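Side-chain contacts in conserved hypothetical alanine RICH protein (Mycobacterium tuberculosis, PDB 2IB0), which is of unknown function but folds as a four-helix bundle related to the ferritin-like proteins: residues 143-146 with 147-150; 60-63 with 64-67; 100-103 with 104-108. All blocks are in the same frame, centred on the assembly; numbering follows the deposited sequence.

How the contacts relate
The three contacts lie on three of the four helices of the bundle: contact 2 on helix 52-75, contact 3 on helix 96-120 and contact 1 on helix 124-150. Contacts 1 and 3, with centres 11 Å apart, pack directly: Trp144 CD2 lies 3.4 Å from Ala103 CB, and Leu148 CD2 lies 3.7 Å from Ala100 CB. Contacts 2 and 3 sit on opposite sides of the chain's centre, their centres 17 Å apart, yet His62 NE2 and Glu107 OE2 meet at 2.7 Å in a probable hydrogen bond through the core. Contacts 1 and 2 do not touch; their nearest atoms are about 6 Å apart. No active site has been established.

Contact 1 (143-146 with 147-150); sequences RWNR and VLGA
Arg143 meets Val147 through its carbonyl, not its side chain: Val147 N donates to Arg143 O at 3.1 Å, and the CG2 methyl of Val147 lies 3.4 Å from Arg143 O. That methyl sits beside the valine's own backbone N because CG1 takes the position anti to N (chi1 175°), which turns CG2 back along the helix. The Arg143 chain itself leads off towards Leu54 of helix 52-75, where its NH2 makes a long, weak ion pair with Asp57.

Trp144 O accepts from Leu148 N at 2.9 Å with a nearly straight N-H...O angle of 167°. The indole only brushes the second segment, Trp144 CE3 approaching Val147 CB obliquely at 4.4 Å. The ring is buried and belongs chiefly to the packing between helices: Leu54 and Val55 lie against it from helix 52-75, Val51 from the loop before that helix, and Ala100, Ala103 and Val104 from helix 96-120. This end of helix 124-150 thus has the amphipathic character expected in a four-helix bundle, with tryptophan turned to the neighbouring helices and Asn145 on the exposed side.

Asn145 continues the i to i+4 series, its O receiving Gly149 N at 2.9 Å. Its amide end meets Leu148 at a slant, Asn145 ND2 lying 4.0 Å from Leu148 CD1.

Arg146 holds the last bond of the set. Ala150 N reaches Arg146 O at 3.2 Å, but the N-H...O angle falls to 141°, so this link is the most bent of the four. Ala150 CB rests 3.6 Å from Arg146 O. Beyond CG the Arg146 chain folds at its third torsion, and its NH1 comes close to NH1 of Arg146 of the second subunit, two like charges, while the same side chain packs on Arg143 of that subunit.

Contact 2 (60-63 with 64-67); sequences KQHR and HRRD
Gln61 and Arg65, four residues apart on helix 52-75, run side by side in the same direction, with amide and guanidinium planes only 32° apart. The carboxamide is brought there by an extended chain whose CG is anti to the backbone N, whereas Arg65 bends at its third torsion to bring its end beside it. Gln61 OE1 lies 3.4 Å from Arg65 NH2. Water 1 sits at the guanidinium edge, in its plane, and accepts from Arg65 NH2 at 2.9 Å; its very short approach to Gln61 OE1 is doubtful. Beneath, main-chain i to i+4 bonds run unbroken from His64 N to Asp67 N.

His62, three residues before Arg65, meets the same guanidinium differently. Ring and guanidinium planes stand 80° apart, and although His62 ND1 is 3.4 Å from Arg65 NH1, the angle is too poor for a hydrogen bond. What joins them is a shared partner: Glu33 OE1 of helix 18-46 is hydrogen-bonded to His62 ND1, and its OE2 forms a salt bridge to Arg65 NH1. Arg65 NH2 also bridges to Glu136 of helix 124-150. Many ferritin-like relatives hold two irons among core carboxylates and histidines; here Glu33 and Glu136 are paired with a buried arginine that probably balances their charge, and no metal-binding role is established for them.

Arg63 and Arg66, also three apart, again point the same way, their guanidinium planes 43° apart. Arg63 CG rests over one face of the Arg66 guanidinium, 3.7 Å from Arg66 NH2. The like charges stay apart, Arg63 NE and Arg66 NH2 being separated by 4.7 Å. Arg66 NE forms a salt bridge to Asp67 OD1 at 3.0 Å, on the syn side but well out of the carboxylate plane, while OD1 lies close to the guanidinium plane.

Contact 3 (100-103 with 104-108); sequences ARLA and VRMEN
Leu102 and Met106 supply the apolar part of the contact, one helical turn apart and slanting across each other. Leu102 CD1 touches Met106 CG at 3.9 Å, and the terminal methyl Met106 CE comes within 4.1 Å of Leu102 CG. Met106 starts with CG anti to its carbonyl carbon (chi1 -64°) and then turns at the third torsion, which brings CE back over the preceding turn, 4.0 Å from Ala103 CA. Val43 of helix 18-46 packs on both side chains, and Tyr40 of that helix on Met106 and Ala103.

A second group consists of carbon against backbone oxygen. Met106 CG is 3.1 Å from Leu102 O, Val104 CG2 is 3.2 Å from Ala100 O, and Glu107 CG is 3.2 Å from Ala103 O. In each case the carbon named sits beside its own backbone N, so it faces the carbonyl to which that N donates.

The hydrogen bonds between the segments are all of the main-chain i to i+4 kind. Met106 N donates to Leu102 O at 2.9 Å; Arg105 N to Arg101 O, at 3.0 Å, is the straightest, with an N-H...O angle of 167°.

Side-chain polarity is directed elsewhere: Arg101 bridges to Asp98, and OE2 of buried Glu107 is hydrogen-bonded to Tyr40 OH and also meets His62 of helix 52-75, two partners gripping one oxygen. The chemistry implies a stretch of helix 96-120 held by its backbone bonds and by dispersion between methyl and methylene groups, with the one buried acid tied to two other helices of the bundle.

Contact 1 (143-146 with 147-150)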
# COMPACT_ATOMS: atom_id res chain seq x y z
N ARG A 143 7.44 -1.33 -7.69
CA ARG A 143 8.78 -0.95 -8.17
C ARG A 143 9.55 -2.11 -8.85
O ARG A 143 10.21 -1.90 -9.85
CB ARG A 143 9.62 -0.38 -7.01
CG ARG A 143 9.03 0.88 -6.50
CD ARG A 143 9.79 1.54 -5.32
NE ARG A 143 11.12 1.99 -5.75
CZ ARG A 143 12.17 2.23 -4.96
NH1 ARG A 143 12.10 2.07 -3.62
NH2 ARG A 143 13.32 2.63 -5.51
N TRP A 144 9.46 -3.31 -8.32
CA TRP A 144 10.09 -4.48 -8.95
C TRP A 144 9.37 -4.95 -10.22
O TRP A 144 10.00 -5.43 -11.14
CB TRP A 144 10.24 -5.64 -7.96
CG TRP A 144 11.35 -5.42 -7.01
CD1 TRP A 144 11.27 -5.03 -5.69
CD2 TRP A 144 12.76 -5.61 -7.29
NE1 TRP A 144 12.55 -4.94 -5.14
CE2 TRP A 144 13.47 -5.31 -6.10
CE3 TRP A 144 13.48 -6.01 -8.43
CZ2 TRP A 144 14.90 -5.39 -6.01
CZ3 TRP A 144 14.91 -6.10 -8.34
CH2 TRP A 144 15.59 -5.77 -7.14
N ASN A 145 8.04 -4.76 -10.26
CA ASN A 145 7.24 -5.04 -11.44
C ASN A 145 7.57 -4.07 -12.58
O ASN A 145 7.52 -4.44 -13.75
CB ASN A 145 5.77 -4.94 -11.10
CG ASN A 145 5.16 -6.28 -10.73
OD1 ASN A 145 4.41 -6.39 -9.72
ND2 ASN A 145 5.43 -7.30 -11.56
N ARG A 146 7.88 -2.83 -12.22
CA ARG A 146 8.32 -1.83 -13.15
C ARG A 146 9.71 -2.22 -13.70
O ARG A 146 9.98 -2.04 -14.89
CB ARG A 146 8.37 -0.47 -12.47
CG ARG A 146 8.57 0.70 -13.37
CD ARG A 146 8.17 1.98 -12.60
NE ARG A 146 6.72 2.07 -12.39
CZ ARG A 146 6.10 2.44 -11.25
NH1 ARG A 146 6.79 2.76 -10.16
NH2 ARG A 146 4.78 2.46 -11.21
N VAL A 147 10.59 -2.75 -12.85
CA VAL A 147 11.83 -3.35 -13.33
C VAL A 147 11.59 -4.50 -14.33
O VAL A 147 12.13 -4.48 -15.45
CB VAL A 147 12.75 -3.79 -12.12
CG1 VAL A 147 14.00 -4.53 -12.63
CG2 VAL A 147 13.18 -2.55 -11.33
N LEU A 148 10.78 -5.50 -13.97
CA LEU A 148 10.46 -6.61 -14.92
C LEU A 148 9.93 -6.10 -16.25
O LEU A 148 10.35 -6.57 -17.28
CB LEU A 148 9.41 -7.55 -14.32
CG LEU A 148 9.95 -8.49 -13.25
CD1 LEU A 148 8.79 -9.25 -12.57
CD2 LEU A 148 10.95 -9.45 -13.89
N GLY A 149 8.94 -5.19 -16.20
CA GLY A 149 8.29 -4.61 -17.40
C GLY A 149 9.22 -3.88 -18.35
O GLY A 149 8.91 -3.73 -19.53
N ALA A 150 10.33 -3.35 -17.84
CA ALA A 150 11.41 -2.76 -18.63
C ALA A 150 12.45 -3.79 -19.15
O ALA A 150 13.34 -3.44 -19.95
CB ALA A 150 12.13 -1.67 -17.78

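Contact 2 (60-63 with 64-67)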
# COMPACT_ATOMS: atom_id res chain seq x y z
N LYS A 60 17.16 -2.15 3.75
CA LYS A 60 17.15 -1.25 4.91
C LYS A 60 15.73 -1.12 5.47
O LYS A 60 15.51 -1.19 6.68
CB LYS A 60 17.76 0.10 4.53
CG LYS A 60 17.57 1.23 5.51
CD LYS A 60 17.97 2.60 4.88
CE LYS A 60 16.77 3.30 4.17
NZ LYS A 60 16.92 4.83 4.04
N GLN A 61 14.76 -0.96 4.58
CA GLN A 61 13.34 -0.96 4.95
C GLN A 61 12.88 -2.24 5.72
O GLN A 61 12.21 -2.16 6.75
CB GLN A 61 12.48 -0.75 3.71
CG GLN A 61 10.99 -0.78 3.98
CD GLN A 61 10.20 -0.62 2.68
OE1 GLN A 61 9.77 -1.60 2.06
NE2 GLN A 61 10.08 0.60 2.22
N HIS A 62 13.26 -3.40 5.19
CA HIS A 62 12.94 -4.64 5.89
C HIS A 62 13.71 -4.84 7.20
O HIS A 62 13.11 -5.30 8.16
CB HIS A 62 13.16 -5.84 5.00
CG HIS A 62 12.21 -5.92 3.88
ND1 HIS A 62 10.90 -6.33 4.04
CD2 HIS A 62 12.36 -5.60 2.57
CE1 HIS A 62 10.28 -6.26 2.87
NE2 HIS A 62 11.15 -5.85 1.96
N ARG A 63 15.00 -4.54 7.23
CA ARG A 63 15.79 -4.72 8.45
C ARG A 63 15.25 -3.85 9.56
O ARG A 63 15.09 -4.32 10.69
CB ARG A 63 17.28 -4.48 8.23
CG ARG A 63 17.96 -5.59 7.49
CD ARG A 63 19.29 -5.14 7.00
NE ARG A 63 20.02 -6.31 6.55
CZ ARG A 63 20.95 -6.31 5.59
NH1 ARG A 63 21.26 -5.18 4.96
NH2 ARG A 63 21.56 -7.46 5.27
N HIS A 64 14.89 -2.61 9.21
CA HIS A 64 14.34 -1.65 10.15
C HIS A 64 12.97 -2.12 10.66
O HIS A 64 12.72 -2.10 11.85
CB HIS A 64 14.27 -0.24 9.53
CG HIS A 64 13.86 0.84 10.49
ND1 HIS A 64 12.54 1.16 10.75
CD2 HIS A 64 14.60 1.67 11.27
CE1 HIS A 64 12.48 2.13 11.64
NE2 HIS A 64 13.71 2.46 11.98
N ARG A 65 12.08 -2.52 9.75
CA ARG A 65 10.78 -3.06 10.12
C ARG A 65 10.91 -4.26 11.06
O ARG A 65 10.23 -4.32 12.08
CB ARG A 65 10.04 -3.49 8.86
CG ARG A 65 8.60 -3.84 9.11
CD ARG A 65 7.98 -4.34 7.84
NE ARG A 65 7.89 -3.30 6.83
CZ ARG A 65 7.91 -3.52 5.52
NH1 ARG A 65 8.04 -4.76 5.06
NH2 ARG A 65 7.80 -2.50 4.67
N ARG A 66 11.77 -5.22 10.71
CA ARG A 66 12.08 -6.41 11.54
C ARG A 66 12.49 -6.04 12.97
O ARG A 66 11.92 -6.55 13.94
CB ARG A 66 13.17 -7.25 10.89
CG ARG A 66 13.85 -8.32 11.88
CD ARG A 66 15.21 -8.77 11.34
NE ARG A 66 16.27 -7.75 11.42
CZ ARG A 66 17.46 -7.84 10.80
NH1 ARG A 66 17.77 -8.88 10.04
NH2 ARG A 66 18.35 -6.88 10.94
N ASP A 67 13.47 -5.14 13.10
CA ASP A 67 13.89 -4.65 14.43
C ASP A 67 12.75 -3.99 15.17
O ASP A 67 12.57 -4.23 16.36
CB ASP A 67 15.07 -3.69 14.29
CG ASP A 67 16.30 -4.35 13.63
OD1 ASP A 67 16.37 -5.60 13.47
OD2 ASP A 67 17.23 -3.60 13.26
O HOH W 1 8.53 -3.71 2.12
O HOH W 2 20.74 -9.04 8.26

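Contact 3 (100-103 with 104-108)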
# COMPACT_ATOMS: atom_id res chain seq x y z
N ALA A 100 14.24 -10.36 -9.73
CA ALA A 100 13.10 -9.41 -9.77
C ALA A 100 11.70 -10.09 -9.52
O ALA A 100 10.90 -9.59 -8.75
CB ALA A 100 13.12 -8.63 -11.06
N ARG A 101 11.44 -11.24 -10.15
CA ARG A 101 10.24 -12.00 -9.84
C ARG A 101 10.22 -12.46 -8.38
O ARG A 101 9.17 -12.48 -7.74
CB ARG A 101 10.12 -13.22 -10.76
CG ARG A 101 9.61 -12.88 -12.16
CD ARG A 101 9.27 -14.17 -13.01
NE ARG A 101 10.48 -14.89 -13.51
CZ ARG A 101 11.22 -14.48 -14.56
NH1 ARG A 101 10.93 -13.32 -15.18
NH2 ARG A 101 12.28 -15.18 -14.96
N LEU A 102 11.37 -12.87 -7.87
CA LEU A 102 11.47 -13.30 -6.48
C LEU A 102 11.12 -12.12 -5.59
O LEU A 102 10.42 -12.29 -4.61
CB LEU A 102 12.91 -13.79 -6.15
CG LEU A 102 13.25 -14.17 -4.70
CD1 LEU A 102 12.30 -15.23 -4.18
CD2 LEU A 102 14.71 -14.65 -4.63
N ALA A 103 11.70 -10.97 -5.88
CA ALA A 103 11.45 -9.75 -5.10
C ALA A 103 9.95 -9.41 -5.09
O ALA A 103 9.40 -9.08 -4.06
CB ALA A 103 12.24 -8.57 -5.66
N VAL A 104 9.28 -9.52 -6.22
CA VAL A 104 7.82 -9.22 -6.27
C VAL A 104 7.08 -10.26 -5.38
O VAL A 104 6.21 -9.92 -4.57
CB VAL A 104 7.27 -9.31 -7.73
CG1 VAL A 104 5.71 -9.18 -7.78
CG2 VAL A 104 7.96 -8.28 -8.61
N ARG A 105 7.40 -11.53 -5.55
CA ARG A 105 6.72 -12.56 -4.78
C ARG A 105 6.91 -12.31 -3.26
O ARG A 105 5.97 -12.48 -2.48
CB ARG A 105 7.23 -13.95 -5.17
CG ARG A 105 6.91 -14.98 -4.10
CD ARG A 105 5.40 -15.30 -4.00
NE ARG A 105 5.18 -16.60 -4.61
CZ ARG A 105 5.03 -17.74 -3.94
NH1 ARG A 105 4.99 -17.77 -2.60
NH2 ARG A 105 4.88 -18.85 -4.63
N MET A 106 8.12 -11.91 -2.87
CA MET A 106 8.43 -11.68 -1.46
C MET A 106 7.65 -10.49 -0.88
O MET A 106 7.08 -10.60 0.17
CB MET A 106 9.94 -11.56 -1.22
CG MET A 106 10.75 -12.84 -1.54
SD MET A 106 12.39 -12.71 -0.78
CE MET A 106 13.00 -11.31 -1.78
N GLU A 107 7.52 -9.43 -1.66
CA GLU A 107 6.78 -8.22 -1.28
C GLU A 107 5.30 -8.49 -1.20
O GLU A 107 4.63 -8.03 -0.28
CB GLU A 107 7.10 -7.11 -2.29
CG GLU A 107 8.59 -6.61 -2.22
CD GLU A 107 9.06 -6.08 -0.81
OE1 GLU A 107 8.25 -5.75 0.09
OE2 GLU A 107 10.29 -5.95 -0.63
N ASN A 108 4.77 -9.22 -2.19
CA ASN A 108 3.40 -9.69 -2.19
C ASN A 108 3.08 -10.58 -0.99
O ASN A 108 2.05 -10.41 -0.37
CB ASN A 108 3.04 -10.39 -3.51
CG ASN A 108 2.84 -9.40 -4.67
OD1 ASN A 108 2.85 -9.77 -5.85
ND2 ASN A 108 2.64 -8.16 -4.34